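Side-chain contacts in TonB-dependent siderophore receptor (Pseudomonas aeruginosa 39016, PDB 5NEC), which probably imports iron-loaded siderophores across the outer membrane, using energy delivered by the TonB system: residues Y707-Y712 with Y716-A721; V662-G667 with T672-D677; A39-T44 with D347-F352; F438-L443 with Q448-A453. All coordinates share one frame; numbering follows the deposited sequence.

How the contacts relate
Along the chain the order is contact 3, contact 4, contact 2 and contact 1, and they form two clusters at opposite ends of the barrel. Contacts 3 and 4, with centres about 12 Å apart, touch where Lys-42 and Thr-44 of the loop 39-44 reach Phe-438 and Thr-440 of strand 426-444, on what is probably the periplasmic side. The centres of contacts 1 and 2 are about 10 Å apart; those of contacts 2 and 4 are about 40 Å apart. So the N-terminal loop rests on the wall at one end, while at the other a small hairpin at 708-719, in a probable extracellular loop folded inward, packs on Val-675 of the barrel hairpin 653-666 and 674-688.

Contact 1 of 4, residues Y707-Y712 with Y716-A721; sequences YFDKAY and YASQAA
The ring of Tyr-707 carries the methyl group of Ala-720 over one face, with Ala-720 CB 3.7 Å from the ring centroid in a CH-pi contact. A first torsion of 72° sets that ring between its own backbone N and carbonyl carbon, where its face lies under the methyl; alanine is small enough to let the backbone come this close. Phe-708 presents its edge to the carbonyl of Ser-718, CD1 standing 3.5 Å from Ser-718 O, while its CE1 rests against CB of Gln-719. At the far end the rings of Tyr-712 and Tyr-716 meet obliquely, their planes at 39°: Tyr-712 CD2 lies over one face of the Tyr-716 ring, 3.4 Å above its plane and toward the rim, and Tyr-716 OH over one face of Tyr-712.

Between these rings the backbones pair antiparallel. Ala-720 N donates to Tyr-707 O over 2.9 Å, almost straight, and Ser-718 N to Lys-710 O over 3.0 Å. Asp-709 turns the corner of the chain; its OD2 forms a salt bridge to Lys-710 NZ at 2.9 Å.

The hairpin belongs to a three-stranded antiparallel sheet, strand 716-719 lying between 708-711 and 244-245. Phe-708, Ala-711 and Ala-717 pack on Val-675 of strand 674-688, Tyr-716 leans on strand 296-316, Tyr-712 touches Ala-84, and Lys-710 reaches Gln-71 of helix 70-74, the last two in the plug domain.

Contact 2 of 4, residues V662-G667 with T672-D677; sequences VDKVYG and TVYVPD
Val-665 and Val-675 form the centre of this contact: each backbone N donates to the other's carbonyl, Val-665 N to Val-675 O at 3.0 Å and Val-675 N to Val-665 O at 2.9 Å. Their side chains share one side of the sheet. The first torsion of Val-675 (-63°) puts its CG2 between the backbone N and the carbonyl carbon, where it faces CB of Val-665 at 4.1 Å. Beta-branched valine suits the extended backbone and gives that side a compact apolar surface. On the reverse side Tyr-666 lays CD1 3.9 Å from CB of Tyr-674, the two side chains crossing obliquely, while the edge of the Tyr-666 ring approaches Val-673 O.

The pairing is extended by Gly-667 N, which donates to Val-673 O at 3.0 Å from well above the carbonyl plane. Gly-667 brings its bare CA to the Val-673 CG2 methyl, a fit that the absence of a side chain allows. At the other end Asp-677 CB sits 3.4 Å from Lys-664 N, and this same N donates to Asp-663 OD1 on the anti side of the carboxylate.

Second-shell residues hold these ends. Asp-663 OD2 is bound by Asn-639, Asp-677 OD2 by Tyr-661, and Val-673 N by the side chain of Asp-668. Outside the pair, Val-675 rests on Phe-708 and Ala-711.

The whole is an antiparallel beta hairpin at the end of strands 653-666 and 674-688, up-and-down neighbours in the barrel of TonB-dependent receptors.

Contact 3 of 4, residues A39-T44 with D347-F352; sequences ASKKYT and DLFGEF
Lys-41 reaches Phe-349 through its hydrocarbon stem. CB lies over one face of the ring, 4.1 Å from the Phe-349 centroid, displaced toward the rim in a CH-pi contact. With CG anti to its own carbonyl carbon (chi1 -52°), the chain then passes along the CE2 rim of the ring, setting CD 3.7 Å from Phe-349 CE2. Beyond CD it bends at chi3 and chi4, and the amine leads away from the strand. Lys-41 is at the centre of an inverse gamma turn, and both its stem and its carbonyl lie over the same ring face, with Lys-41 O 3.7 Å from Phe-349 CG.

The next residue uses its tip instead. Lys-42 bends at chi2, chi3 and chi4 and crosses Asp-347 at about a right angle, bringing CE 3.6 Å from Asp-347 OD2. Its NZ stands 3.7 Å from that oxygen, a long salt bridge. The other oxygen, Asp-347 OD1, is hydrogen-bonded to Tyr-436, so a residue of strand 426-444, one strand further round the wall beyond 357-379, helps position the carboxylate.

A loop ahead of strand 54-57 thus lies against barrel strand 327-354 through a lysine stem on an aromatic face and one long charge pair. Packing and that charge pair join the segments, not hydrogen bonds; this is consistent with a modest attachment of the N-terminal region to the inner wall.

Contact 4 of 4, residues F438-L443 with Q448-A453; sequences FDTIDL and QVNIGA
Asp-439 pairs with Ile-451 and Ile-441 with Val-449 through two backbone hydrogen bonds each; the shortest, Ile-441 N to Val-449 O, spans 2.9 Å and is nearly straight. The two strand segments run antiparallel, their axes 4.7 Å apart at closest.

Polar side chains gather on the side of Thr-440, Asn-450 and Gln-448. Thr-440 and Asn-450 lie side by side, pointing the same way, with Thr-440 OG1 2.9 Å from Asn-450 OD1. A bond there is weak at best, and the single hydroxyl proton has a second possible taker, because Thr-440 OG1 is also hydrogen-bonded to Thr-44 OG1. Next to them Asp-442 OD1 comes 3.4 Å from Gln-448 CG, the carboxylate and amide planes almost perpendicular.

Ring contacts centre on Phe-438. Its first torsion of -172° swings the ring toward strand 447-464, and Gly-452 CA meets its edge in plane, 3.8 Å from Phe-438 CD1. Glycine suits the place because a beta carbon there would run into that CD1. At the ring's far end, CZ lies 3.2 Å from Asn-450 OD1.

The other side is mainly aliphatic, Leu-443 CD1 touching Val-449 CG2 at 3.8 Å; Asp-439, its OD2 bonded to Asn-359, is the polar exception.

The chemistry implies a two-sided wall: amides, hydroxyls and Phe-438 toward the loop containing Thr-44 and Pro-51, and mainly aliphatic groups, with Ile-451 on the surface, probably toward lipid.

Contact 1 of 4, residues Y707-Y712 with Y716-A721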
loop_
_atom_site.group_PDB
_atom_site.type_symbol
_atom_site.label_atom_id
_atom_site.label_comp_id
_atom_site.label_asym_id
_atom_site.label_seq_id
_atom_site.Cartn_x
_atom_site.Cartn_y
_atom_site.Cartn_z
ATOM N N TYR A 707 -18.626 3.395 -7.219
ATOM C CA TYR A 707 -17.473 4.193 -7.590
ATOM C C TYR A 707 -16.298 3.306 -7.959
ATOM O O TYR A 707 -16.312 2.094 -7.735
ATOM C CB TYR A 707 -17.095 5.197 -6.477
ATOM C CG TYR A 707 -16.476 4.580 -5.231
ATOM C CD1 TYR A 707 -15.084 4.443 -5.108
ATOM C CD2 TYR A 707 -17.278 4.137 -4.177
ATOM C CE1 TYR A 707 -14.517 3.879 -3.976
ATOM C CE2 TYR A 707 -16.718 3.583 -3.035
ATOM C CZ TYR A 707 -15.341 3.453 -2.935
ATOM O OH TYR A 707 -14.790 2.903 -1.805
ATOM N N PHE A 708 -15.281 3.939 -8.525
ATOM C CA PHE A 708 -14.175 3.243 -9.118
ATOM C C PHE A 708 -12.891 3.707 -8.477
ATOM O O PHE A 708 -12.486 4.862 -8.610
ATOM C CB PHE A 708 -14.174 3.484 -10.624
ATOM C CG PHE A 708 -15.439 3.038 -11.290
ATOM C CD1 PHE A 708 -15.577 1.734 -11.739
ATOM C CD2 PHE A 708 -16.510 3.919 -11.441
ATOM C CE1 PHE A 708 -16.761 1.315 -12.332
ATOM C CE2 PHE A 708 -17.691 3.511 -12.034
ATOM C CZ PHE A 708 -17.824 2.204 -12.476
ATOM N N ASP A 709 -12.272 2.769 -7.772
ATOM C CA ASP A 709 -11.086 3.020 -6.949
ATOM C C ASP A 709 -9.754 2.880 -7.696
ATOM O O ASP A 709 -8.737 3.258 -7.150
ATOM C CB ASP A 709 -11.095 2.100 -5.714
ATOM C CG ASP A 709 -11.126 0.612 -6.066
ATOM O OD1 ASP A 709 -11.614 0.223 -7.139
ATOM O OD2 ASP A 709 -10.672 -0.189 -5.252
ATOM N N LYS A 710 -9.745 2.324 -8.909
ATOM C CA LYS A 710 -8.524 2.312 -9.742
ATOM C C LYS A 710 -8.902 2.573 -11.187
ATOM O O LYS A 710 -9.824 1.936 -11.721
ATOM C CB LYS A 710 -7.780 0.970 -9.678
ATOM C CG LYS A 710 -7.451 0.456 -8.281
ATOM C CD LYS A 710 -7.148 -1.022 -8.300
ATOM C CE LYS A 710 -6.949 -1.534 -6.887
ATOM N NZ LYS A 710 -8.171 -1.429 -6.051
ATOM N N ALA A 711 -8.197 3.519 -11.802
ATOM C CA ALA A 711 -8.364 3.844 -13.207
ATOM C C ALA A 711 -7.123 3.361 -13.929
ATOM O O ALA A 711 -6.047 3.874 -13.679
ATOM C CB ALA A 711 -8.518 5.348 -13.372
ATOM N N TYR A 712 -7.260 2.376 -14.804
ATOM C CA TYR A 712 -6.124 1.889 -15.598
ATOM C C TYR A 712 -5.940 2.722 -16.855
ATOM O O TYR A 712 -6.833 3.447 -17.278
ATOM C CB TYR A 712 -6.257 0.384 -15.898
ATOM C CG TYR A 712 -6.416 -0.398 -14.614
ATOM C CD1 TYR A 712 -5.372 -0.468 -13.679
ATOM C CD2 TYR A 712 -7.630 -1.002 -14.284
ATOM C CE1 TYR A 712 -5.518 -1.161 -12.482
ATOM C CE2 TYR A 712 -7.787 -1.700 -13.096
ATOM C CZ TYR A 712 -6.732 -1.772 -12.194
ATOM O OH TYR A 712 -6.920 -2.456 -11.017
ATOM N N TYR A 716 -10.311 -0.278 -19.163
ATOM C CA TYR A 716 -11.223 -0.517 -18.036
ATOM C C TYR A 716 -10.781 0.097 -16.702
ATOM O O TYR A 716 -9.675 0.601 -16.572
ATOM C CB TYR A 716 -11.452 -2.027 -17.846
ATOM C CG TYR A 716 -10.311 -2.748 -17.170
ATOM C CD1 TYR A 716 -9.109 -2.973 -17.840
ATOM C CD2 TYR A 716 -10.432 -3.200 -15.841
ATOM C CE1 TYR A 716 -8.054 -3.604 -17.216
ATOM C CE2 TYR A 716 -9.389 -3.845 -15.214
ATOM C CZ TYR A 716 -8.211 -4.060 -15.909
ATOM O OH TYR A 716 -7.185 -4.690 -15.302
ATOM N N ALA A 717 -11.684 0.024 -15.733
ATOM C CA ALA A 717 -11.462 0.478 -14.376
ATOM C C ALA A 717 -12.014 -0.540 -13.380
ATOM O O ALA A 717 -12.909 -1.342 -13.688
ATOM C CB ALA A 717 -12.166 1.803 -14.161
ATOM N N SER A 718 -11.483 -0.476 -12.166
ATOM C CA SER A 718 -11.892 -1.360 -11.090
ATOM C C SER A 718 -12.995 -0.702 -10.290
ATOM O O SER A 718 -12.864 0.447 -9.917
ATOM C CB SER A 718 -10.709 -1.668 -10.181
ATOM O OG SER A 718 -11.161 -2.348 -9.027
ATOM N N GLN A 719 -14.061 -1.444 -10.030
ATOM C CA GLN A 719 -15.192 -0.974 -9.235
ATOM C C GLN A 719 -15.004 -1.385 -7.775
ATOM O O GLN A 719 -14.659 -2.514 -7.490
ATOM C CB GLN A 719 -16.506 -1.547 -9.797
ATOM C CG GLN A 719 -17.767 -1.097 -9.065
ATOM C CD GLN A 719 -19.051 -1.581 -9.754
ATOM O OE1 GLN A 719 -19.280 -1.316 -10.940
ATOM N NE2 GLN A 719 -19.894 -2.286 -9.011
ATOM N N ALA A 720 -15.248 -0.475 -6.846
ATOM C CA ALA A 720 -15.042 -0.752 -5.429
ATOM C C ALA A 720 -16.212 -1.525 -4.878
ATOM O O ALA A 720 -17.247 -1.693 -5.536
ATOM C CB ALA A 720 -14.884 0.545 -4.650
ATOM N N ALA A 721 -16.053 -1.974 -3.643
ATOM C CA ALA A 721 -17.092 -2.715 -2.968
ATOM C C ALA A 721 -18.284 -1.800 -2.705
ATOM O O ALA A 721 -18.135 -0.575 -2.573
ATOM C CB ALA A 721 -16.551 -3.288 -1.671
HETATM O O HOH W 1 -18.808 0.858 -5.439
#

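Contact 2 of 4, residues V662-G667 with T672-D677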
loop_
_atom_site.group_PDB
_atom_site.type_symbol
_atom_site.label_atom_id
_atom_site.label_comp_id
_atom_site.label_asym_id
_atom_site.label_seq_id
_atom_site.Cartn_x
_atom_site.Cartn_y
_atom_site.Cartn_z
ATOM N N VAL A 662 -12.689 11.686 -2.985
ATOM C CA VAL A 662 -11.610 11.588 -3.974
ATOM C C VAL A 662 -12.119 12.229 -5.266
ATOM O O VAL A 662 -13.164 11.853 -5.758
ATOM C CB VAL A 662 -11.171 10.121 -4.241
ATOM C CG1 VAL A 662 -10.121 10.062 -5.338
ATOM C CG2 VAL A 662 -10.630 9.472 -2.984
ATOM N N ASP A 663 -11.351 13.177 -5.796
ATOM C CA ASP A 663 -11.657 13.898 -7.046
ATOM C C ASP A 663 -11.519 12.924 -8.226
ATOM O O ASP A 663 -11.069 11.790 -8.048
ATOM C CB ASP A 663 -10.653 15.053 -7.184
ATOM C CG ASP A 663 -11.127 16.191 -8.047
ATOM O OD1 ASP A 663 -11.990 15.998 -8.930
ATOM O OD2 ASP A 663 -10.589 17.303 -7.844
ATOM N N LYS A 664 -11.899 13.347 -9.427
ATOM C CA LYS A 664 -11.718 12.503 -10.604
ATOM C C LYS A 664 -10.231 12.113 -10.766
ATOM O O LYS A 664 -9.334 12.803 -10.276
ATOM C CB LYS A 664 -12.274 13.176 -11.866
ATOM C CG LYS A 664 -11.426 14.301 -12.449
ATOM C CD LYS A 664 -12.023 14.871 -13.744
ATOM C CE LYS A 664 -13.318 15.637 -13.496
ATOM N NZ LYS A 664 -13.945 16.051 -14.779
ATOM N N VAL A 665 -9.990 10.969 -11.391
ATOM C CA VAL A 665 -8.644 10.465 -11.568
ATOM C C VAL A 665 -8.509 9.948 -12.999
ATOM O O VAL A 665 -9.305 9.099 -13.428
ATOM C CB VAL A 665 -8.370 9.318 -10.574
ATOM C CG1 VAL A 665 -7.076 8.596 -10.926
ATOM C CG2 VAL A 665 -8.331 9.839 -9.141
ATOM N N TYR A 666 -7.509 10.453 -13.712
ATOM C CA TYR A 666 -7.173 9.980 -15.043
ATOM C C TYR A 666 -6.356 8.695 -15.011
ATOM O O TYR A 666 -5.493 8.514 -14.163
ATOM C CB TYR A 666 -6.356 11.021 -15.795
ATOM C CG TYR A 666 -7.125 12.258 -16.113
ATOM C CD1 TYR A 666 -7.985 12.298 -17.220
ATOM C CD2 TYR A 666 -6.989 13.402 -15.336
ATOM C CE1 TYR A 666 -8.688 13.454 -17.533
ATOM C CE2 TYR A 666 -7.697 14.553 -15.646
ATOM C CZ TYR A 666 -8.539 14.569 -16.734
ATOM O OH TYR A 666 -9.229 15.701 -17.010
ATOM N N GLY A 667 -6.631 7.833 -15.971
ATOM C CA GLY A 667 -5.924 6.589 -16.143
ATOM C C GLY A 667 -4.635 6.722 -16.925
ATOM O O GLY A 667 -3.695 5.981 -16.671
ATOM N N THR A 672 -7.302 10.692 -21.641
ATOM C CA THR A 672 -8.450 10.273 -22.475
ATOM C C THR A 672 -9.439 9.367 -21.747
ATOM O O THR A 672 -10.549 9.140 -22.242
ATOM C CB THR A 672 -7.994 9.550 -23.763
ATOM O OG1 THR A 672 -7.400 8.281 -23.446
ATOM C CG2 THR A 672 -6.988 10.398 -24.539
ATOM N N VAL A 673 -9.038 8.835 -20.592
ATOM C CA VAL A 673 -9.935 8.013 -19.762
ATOM C C VAL A 673 -9.796 8.405 -18.296
ATOM O O VAL A 673 -8.740 8.886 -17.864
ATOM C CB VAL A 673 -9.692 6.492 -19.931
ATOM C CG1 VAL A 673 -9.965 6.068 -21.365
ATOM C CG2 VAL A 673 -8.276 6.081 -19.513
ATOM N N TYR A 674 -10.872 8.218 -17.541
ATOM C CA TYR A 674 -10.923 8.687 -16.162
ATOM C C TYR A 674 -12.032 7.992 -15.401
ATOM O O TYR A 674 -12.909 7.384 -16.011
ATOM C CB TYR A 674 -11.119 10.221 -16.109
ATOM C CG TYR A 674 -12.543 10.702 -16.298
ATOM C CD1 TYR A 674 -13.067 10.891 -17.570
ATOM C CD2 TYR A 674 -13.358 10.988 -15.201
ATOM C CE1 TYR A 674 -14.371 11.354 -17.761
ATOM C CE2 TYR A 674 -14.651 11.436 -15.360
ATOM C CZ TYR A 674 -15.155 11.628 -16.639
ATOM O OH TYR A 674 -16.448 12.066 -16.780
ATOM N N VAL A 675 -11.959 8.073 -14.072
ATOM C CA VAL A 675 -13.048 7.667 -13.193
ATOM C C VAL A 675 -13.518 8.882 -12.423
ATOM O O VAL A 675 -12.692 9.685 -11.983
ATOM C CB VAL A 675 -12.686 6.519 -12.220
ATOM C CG1 VAL A 675 -12.344 5.265 -13.008
ATOM C CG2 VAL A 675 -11.594 6.903 -11.227
ATOM N N PRO A 676 -14.841 9.028 -12.275
ATOM C CA PRO A 676 -15.358 10.238 -11.660
ATOM C C PRO A 676 -15.063 10.332 -10.151
ATOM O O PRO A 676 -14.754 9.336 -9.511
ATOM C CB PRO A 676 -16.865 10.130 -11.901
ATOM C CG PRO A 676 -17.128 8.669 -11.892
ATOM C CD PRO A 676 -15.912 8.036 -12.529
ATOM N N ASP A 677 -15.175 11.548 -9.624
ATOM C CA ASP A 677 -15.075 11.819 -8.203
ATOM C C ASP A 677 -16.225 11.179 -7.430
ATOM O O ASP A 677 -17.255 10.839 -8.031
ATOM C CB ASP A 677 -15.002 13.339 -7.933
ATOM C CG ASP A 677 -16.318 14.087 -8.207
ATOM O OD1 ASP A 677 -17.106 13.671 -9.065
ATOM O OD2 ASP A 677 -16.553 15.132 -7.561
HETATM O O HOH W 2 -11.934 9.454 -8.314
#

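Contact 3 of 4, residues A39-T44 with D347-F352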
loop_
_atom_site.group_PDB
_atom_site.type_symbol
_atom_site.label_atom_id
_atom_site.label_comp_id
_atom_site.label_asym_id
_atom_site.label_seq_id
_atom_site.Cartn_x
_atom_site.Cartn_y
_atom_site.Cartn_z
ATOM N N ALA A 39 8.974 3.866 14.105
ATOM C CA ALA A 39 9.511 2.624 14.674
ATOM C C ALA A 39 10.982 2.380 14.262
ATOM O O ALA A 39 11.777 1.919 15.079
ATOM C CB ALA A 39 8.640 1.438 14.278
ATOM N N SER A 40 11.343 2.694 13.015
ATOM C CA SER A 40 12.700 2.415 12.513
ATOM C C SER A 40 13.684 3.470 13.012
ATOM O O SER A 40 13.457 4.660 12.799
ATOM C CB SER A 40 12.725 2.345 10.970
ATOM O OG SER A 40 12.793 3.632 10.351
ATOM N N LYS A 41 14.791 3.035 13.618
ATOM C CA LYS A 41 15.796 3.958 14.206
ATOM C C LYS A 41 16.843 4.391 13.165
ATOM O O LYS A 41 18.065 4.365 13.407
ATOM C CB LYS A 41 16.450 3.350 15.459
ATOM C CG LYS A 41 15.407 2.875 16.476
ATOM C CD LYS A 41 16.033 2.380 17.769
ATOM C CE LYS A 41 15.301 1.188 18.373
ATOM N NZ LYS A 41 13.915 1.524 18.794
ATOM N N LYS A 42 16.329 4.751 11.989
ATOM C CA LYS A 42 17.020 5.550 10.980
ATOM C C LYS A 42 16.494 6.994 11.071
ATOM O O LYS A 42 17.137 7.899 10.558
ATOM C CB LYS A 42 16.763 4.969 9.564
ATOM C CG LYS A 42 18.012 4.601 8.747
ATOM C CD LYS A 42 17.791 3.351 7.885
ATOM C CE LYS A 42 17.966 2.064 8.684
ATOM N NZ LYS A 42 17.023 0.983 8.256
ATOM N N TYR A 43 15.327 7.185 11.695
ATOM C CA TYR A 43 14.843 8.502 12.105
ATOM C C TYR A 43 15.595 8.903 13.354
ATOM O O TYR A 43 15.676 8.138 14.311
ATOM C CB TYR A 43 13.361 8.500 12.458
ATOM C CG TYR A 43 12.432 8.451 11.280
ATOM C CD1 TYR A 43 12.384 7.324 10.445
ATOM C CD2 TYR A 43 11.566 9.515 11.013
ATOM C CE1 TYR A 43 11.517 7.268 9.366
ATOM C CE2 TYR A 43 10.689 9.463 9.944
ATOM C CZ TYR A 43 10.670 8.342 9.128
ATOM O OH TYR A 43 9.808 8.316 8.066
ATOM N N THR A 44 16.099 10.135 13.340
ATOM C CA THR A 44 16.962 10.676 14.393
ATOM C C THR A 44 16.268 11.800 15.215
ATOM O O THR A 44 16.963 12.662 15.788
ATOM C CB THR A 44 18.291 11.156 13.744
ATOM O OG1 THR A 44 18.019 12.120 12.718
ATOM C CG2 THR A 44 19.071 9.969 13.115
ATOM N N ASP A 347 23.578 -1.593 10.187
ATOM C CA ASP A 347 23.398 -0.190 10.599
ATOM C C ASP A 347 24.158 0.157 11.883
ATOM O O ASP A 347 24.266 -0.662 12.795
ATOM C CB ASP A 347 21.917 0.119 10.819
ATOM C CG ASP A 347 21.087 -0.074 9.569
ATOM O OD1 ASP A 347 21.484 0.439 8.505
ATOM O OD2 ASP A 347 20.030 -0.730 9.642
ATOM N N LEU A 348 24.688 1.375 11.924
ATOM C CA LEU A 348 25.271 1.967 13.119
ATOM C C LEU A 348 24.475 3.240 13.420
ATOM O O LEU A 348 24.366 4.118 12.575
ATOM C CB LEU A 348 26.746 2.303 12.886
ATOM C CG LEU A 348 27.514 2.890 14.080
ATOM C CD1 LEU A 348 27.709 1.804 15.142
ATOM C CD2 LEU A 348 28.849 3.491 13.660
ATOM N N PHE A 349 23.902 3.334 14.607
ATOM C CA PHE A 349 23.133 4.521 14.973
ATOM C C PHE A 349 23.309 4.918 16.432
ATOM O O PHE A 349 23.696 4.107 17.264
ATOM C CB PHE A 349 21.643 4.340 14.618
ATOM C CG PHE A 349 20.987 3.162 15.273
ATOM C CD1 PHE A 349 21.012 1.903 14.664
ATOM C CD2 PHE A 349 20.309 3.310 16.484
ATOM C CE1 PHE A 349 20.379 0.811 15.261
ATOM C CE2 PHE A 349 19.674 2.226 17.090
ATOM C CZ PHE A 349 19.705 0.981 16.479
ATOM N N GLY A 350 23.046 6.189 16.721
ATOM C CA GLY A 350 23.156 6.706 18.087
ATOM C C GLY A 350 23.528 8.169 18.104
ATOM O O GLY A 350 22.963 8.949 17.331
ATOM N N GLU A 351 24.471 8.540 18.983
ATOM C CA GLU A 351 24.807 9.957 19.240
ATOM C C GLU A 351 26.283 10.241 19.347
ATOM O O GLU A 351 27.035 9.421 19.852
ATOM C CB GLU A 351 24.194 10.435 20.562
ATOM C CG GLU A 351 22.677 10.418 20.630
ATOM C CD GLU A 351 22.110 9.055 20.982
ATOM O OE1 GLU A 351 22.742 8.359 21.810
ATOM O OE2 GLU A 351 21.042 8.674 20.431
ATOM N N PHE A 352 26.684 11.429 18.905
ATOM C CA PHE A 352 27.982 11.997 19.274
ATOM C C PHE A 352 27.878 13.525 19.406
ATOM O O PHE A 352 26.854 14.115 19.029
ATOM C CB PHE A 352 29.102 11.566 18.303
ATOM C CG PHE A 352 28.967 12.114 16.903
ATOM C CD1 PHE A 352 29.573 13.316 16.539
ATOM C CD2 PHE A 352 28.257 11.415 15.934
ATOM C CE1 PHE A 352 29.445 13.818 15.245
ATOM C CE2 PHE A 352 28.132 11.904 14.639
ATOM C CZ PHE A 352 28.725 13.112 14.295
#

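Contact 4 of 4, residues F438-L443 with Q448-A453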
loop_
_atom_site.group_PDB
_atom_site.type_symbol
_atom_site.label_atom_id
_atom_site.label_comp_id
_atom_site.label_asym_id
_atom_site.label_seq_id
_atom_site.Cartn_x
_atom_site.Cartn_y
_atom_site.Cartn_z
ATOM N N PHE A 438 22.707 9.507 7.783
ATOM C CA PHE A 438 21.724 10.505 8.166
ATOM C C PHE A 438 22.183 11.116 9.501
ATOM O O PHE A 438 22.642 10.389 10.372
ATOM C CB PHE A 438 20.326 9.855 8.260
ATOM C CG PHE A 438 19.205 10.852 8.472
ATOM C CD1 PHE A 438 18.977 11.885 7.543
ATOM C CD2 PHE A 438 18.378 10.792 9.610
ATOM C CE1 PHE A 438 17.957 12.826 7.742
ATOM C CE2 PHE A 438 17.351 11.726 9.795
ATOM C CZ PHE A 438 17.143 12.740 8.863
ATOM N N ASP A 439 22.089 12.441 9.636
ATOM C CA ASP A 439 22.449 13.143 10.875
ATOM C C ASP A 439 21.477 14.280 11.180
ATOM O O ASP A 439 21.177 15.074 10.309
ATOM C CB ASP A 439 23.872 13.705 10.782
ATOM C CG ASP A 439 24.407 14.223 12.139
ATOM O OD1 ASP A 439 23.798 13.891 13.173
ATOM O OD2 ASP A 439 25.439 14.940 12.168
ATOM N N THR A 440 21.011 14.343 12.426
ATOM C CA THR A 440 20.264 15.486 12.948
ATOM C C THR A 440 21.100 16.188 14.021
ATOM O O THR A 440 21.509 15.565 14.997
ATOM C CB THR A 440 18.909 15.060 13.538
ATOM O OG1 THR A 440 18.050 14.668 12.472
ATOM C CG2 THR A 440 18.215 16.209 14.296
ATOM N N ILE A 441 21.320 17.483 13.831
ATOM C CA ILE A 441 22.139 18.289 14.734
ATOM C C ILE A 441 21.233 19.248 15.497
ATOM O O ILE A 441 20.522 20.028 14.876
ATOM C CB ILE A 441 23.207 19.072 13.938
ATOM C CG1 ILE A 441 23.907 18.125 12.935
ATOM C CG2 ILE A 441 24.178 19.725 14.891
ATOM C CD1 ILE A 441 25.023 18.731 12.113
ATOM N N ASP A 442 21.221 19.173 16.827
ATOM C CA ASP A 442 20.526 20.186 17.654
ATOM C C ASP A 442 21.478 21.332 17.857
ATOM O O ASP A 442 22.453 21.196 18.594
ATOM C CB ASP A 442 20.128 19.663 19.032
ATOM C CG ASP A 442 19.094 18.578 18.979
ATOM O OD1 ASP A 442 18.171 18.665 18.137
ATOM O OD2 ASP A 442 19.200 17.631 19.798
ATOM N N LEU A 443 21.207 22.456 17.195
ATOM C CA LEU A 443 22.031 23.659 17.331
ATOM C C LEU A 443 21.760 24.333 18.687
ATOM O O LEU A 443 22.690 24.662 19.410
ATOM C CB LEU A 443 21.806 24.611 16.154
ATOM C CG LEU A 443 22.150 24.019 14.775
ATOM C CD1 LEU A 443 21.761 24.984 13.663
ATOM C CD2 LEU A 443 23.620 23.653 14.655
ATOM N N GLN A 448 17.286 23.041 14.585
ATOM C CA GLN A 448 17.841 21.736 14.211
ATOM C C GLN A 448 18.136 21.696 12.716
ATOM O O GLN A 448 17.410 22.300 11.927
ATOM C CB GLN A 448 16.857 20.616 14.526
ATOM C CG GLN A 448 16.373 20.586 15.959
ATOM C CD GLN A 448 15.345 19.512 16.236
ATOM O OE1 GLN A 448 14.394 19.756 16.977
ATOM N NE2 GLN A 448 15.523 18.317 15.660
ATOM N N VAL A 449 19.192 20.982 12.332
ATOM C CA VAL A 449 19.535 20.770 10.927
ATOM C C VAL A 449 19.613 19.282 10.655
ATOM O O VAL A 449 20.253 18.565 11.409
ATOM C CB VAL A 449 20.886 21.410 10.577
ATOM C CG1 VAL A 449 21.341 21.000 9.181
ATOM C CG2 VAL A 449 20.786 22.919 10.682
ATOM N N ASN A 450 18.962 18.834 9.575
ATOM C CA ASN A 450 19.014 17.443 9.085
ATOM C C ASN A 450 19.764 17.412 7.770
ATOM O O ASN A 450 19.476 18.193 6.888
ATOM C CB ASN A 450 17.613 16.875 8.827
ATOM C CG ASN A 450 16.862 16.569 10.114
ATOM O OD1 ASN A 450 16.357 15.465 10.311
ATOM N ND2 ASN A 450 16.774 17.554 10.997
ATOM N N ILE A 451 20.724 16.506 7.646
ATOM C CA ILE A 451 21.383 16.216 6.383
ATOM C C ILE A 451 21.355 14.709 6.185
ATOM O O ILE A 451 21.429 13.948 7.154
ATOM C CB ILE A 451 22.817 16.769 6.325
ATOM C CG1 ILE A 451 23.665 16.250 7.493
ATOM C CG2 ILE A 451 22.772 18.292 6.335
ATOM C CD1 ILE A 451 25.120 16.666 7.428
ATOM N N GLY A 452 21.206 14.282 4.932
ATOM C CA GLY A 452 21.155 12.863 4.580
ATOM C C GLY A 452 21.706 12.645 3.180
ATOM O O GLY A 452 21.444 13.438 2.273
ATOM N N ALA A 453 22.464 11.575 3.001
ATOM C CA ALA A 453 22.927 11.168 1.681
ATOM C C ALA A 453 22.799 9.655 1.511
ATOM O O ALA A 453 22.735 8.904 2.481
ATOM C CB ALA A 453 24.362 11.631 1.432
#